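Beta-hydroxyacyl-(Acyl-carrier-protein) dehydratase FabA/FabZ (PDB 6QSR) works with its partner ApeI as a hotdog-fold dehydratase heterocomplex, ApeI:P, in the type II polyketide synthase pathway that makes aryl polyene pigments. Local coordinates at the interface of chains B and A. Numbering follows the deposited sequence. Chains: chain A, Beta-hydroxyacyl-(Acyl-carrier-protein) dehydratase FabA/FabZ; chain B, AMP-dependent synthetase and ligase.

The interface of chains B and A. Residues chain B 31-34; chain A 33-35, 38, 104-106.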
# COMPACT_ATOMS: atom_id res chain seq x y z
N GLY B 31 13.33 1.95 6.14
CA GLY B 31 12.95 3.29 5.70
C GLY B 31 11.47 3.62 5.84
O GLY B 31 11.00 4.60 5.27
N HIS B 32 10.75 2.81 6.62
CA HIS B 32 9.31 2.94 6.77
C HIS B 32 8.94 2.62 8.22
O HIS B 32 8.39 1.56 8.48
CB HIS B 32 8.61 2.00 5.78
CG HIS B 32 7.14 2.25 5.62
ND1 HIS B 32 6.21 1.86 6.55
CD2 HIS B 32 6.44 2.83 4.61
CE1 HIS B 32 5.00 2.20 6.14
NE2 HIS B 32 5.11 2.78 4.96
N PHE B 33 9.25 3.50 9.18
CA PHE B 33 9.90 4.79 9.01
C PHE B 33 11.07 4.94 10.00
O PHE B 33 11.14 4.18 10.97
CB PHE B 33 8.89 5.91 9.26
CG PHE B 33 7.72 5.87 8.31
CD1 PHE B 33 7.82 6.45 7.06
CD2 PHE B 33 6.53 5.25 8.68
CE1 PHE B 33 6.74 6.41 6.18
CE2 PHE B 33 5.46 5.20 7.80
CZ PHE B 33 5.56 5.78 6.55
N PRO B 34 11.98 5.90 9.76
CA PRO B 34 13.07 6.13 10.74
C PRO B 34 12.61 6.30 12.20
O PRO B 34 13.17 5.65 13.09
CB PRO B 34 13.75 7.39 10.21
CG PRO B 34 13.50 7.38 8.75
CD PRO B 34 12.18 6.68 8.52
N PRO A 33 8.38 11.09 4.40
CA PRO A 33 9.10 10.52 5.54
C PRO A 33 9.80 9.20 5.18
O PRO A 33 10.80 8.84 5.80
CB PRO A 33 8.00 10.30 6.58
CG PRO A 33 6.74 10.17 5.79
CD PRO A 33 6.92 10.97 4.54
N HIS A 34 9.28 8.52 4.16
CA HIS A 34 9.83 7.28 3.59
C HIS A 34 11.27 7.46 3.18
O HIS A 34 11.67 8.55 2.76
CB HIS A 34 9.06 6.85 2.33
CG HIS A 34 7.58 6.70 2.52
ND1 HIS A 34 6.76 7.76 2.84
CD2 HIS A 34 6.76 5.63 2.38
CE1 HIS A 34 5.51 7.35 2.91
NE2 HIS A 34 5.48 6.05 2.64
N GLU A 35 12.04 6.38 3.28
CA GLU A 35 13.39 6.32 2.74
C GLU A 35 13.56 5.01 1.97
O GLU A 35 12.83 4.04 2.21
CB GLU A 35 14.43 6.41 3.87
CG GLU A 35 14.45 7.78 4.52
CD GLU A 35 15.50 7.93 5.61
OE1 GLU A 35 16.22 6.95 5.90
OE2 GLU A 35 15.59 9.04 6.18
N MET A 38 11.91 1.86 0.61
CA MET A 38 10.45 2.03 0.62
C MET A 38 9.93 3.34 -0.02
O MET A 38 8.85 3.80 0.33
CB MET A 38 9.92 1.88 2.05
CG MET A 38 9.83 0.44 2.50
SD MET A 38 8.73 -0.56 1.46
CE MET A 38 7.19 0.34 1.59
N ALA A 104 7.25 13.03 9.74
CA ALA A 104 8.07 11.86 10.04
C ALA A 104 7.32 10.54 9.86
O ALA A 104 7.94 9.47 9.92
CB ALA A 104 8.61 11.96 11.47
N LEU A 105 6.01 10.60 9.63
CA LEU A 105 5.16 9.42 9.56
C LEU A 105 4.03 9.64 8.59
O LEU A 105 3.50 10.74 8.50
CB LEU A 105 4.54 9.14 10.93
CG LEU A 105 5.45 8.64 12.04
CD1 LEU A 105 4.78 8.88 13.39
CD2 LEU A 105 5.81 7.18 11.85
N GLY A 106 3.66 8.57 7.89
CA GLY A 106 2.51 8.60 6.98
C GLY A 106 1.77 7.29 7.10
O GLY A 106 2.39 6.24 7.25
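The carbonyl oxygen O of B:Gly31 accepts a hydrogen bond from the backbone N of A:Glu35 at 2.9 Å, on an in-plane lone pair and with 155° at the hydrogen, joining two loops of the ApeI:P heterodimer. B:Gly31 has a positive phi of 72°, a backbone shape that glycine adopts easily, and its bare CA lies against CB of A:Glu35. Next along chain B, the peptide bond joining B:His32 to B:Phe33 is cis, and the rings on either side of it both meet the imidazole of A:His34. CE1 of B:Phe33 sits 3.5 Å above that imidazole, over its centre, with the ring planes 82° apart; a phenyl ring suits this place because its C-H edge can meet an aromatic face. Its outer rim reaches the loop A:104-106, where CZ lies 3.3 Å from the carbonyl O of A:Gly106. CD2 of A:Leu105 meets CD2 of B:Phe33 at the rim, and CG of A:Pro33 touches CE1, so compact apolar groups help to enclose the phenyl. B:31-34 spell the Gly-His-Phe-Pro motif of hotdog dehydratases, and B:His32 is its catalytic histidine. A:Met38, a flexible chain, lays CG against CB of B:His32, and its bends at chi2 and chi3 bring CE near the imidazole. At the other end, the extended chain of A:Glu35 carries OE2 of its carboxylate to 3.7 Å from CG of B:Pro34, a packing contact and no more; the rigid proline ring restrains the loop after the cis bond. B:His32 and A:His34 run side by side and meet edge to face, the imidazole carbons CD2 of B:His32 and CD2 of A:His34 approaching to 3.6 Å.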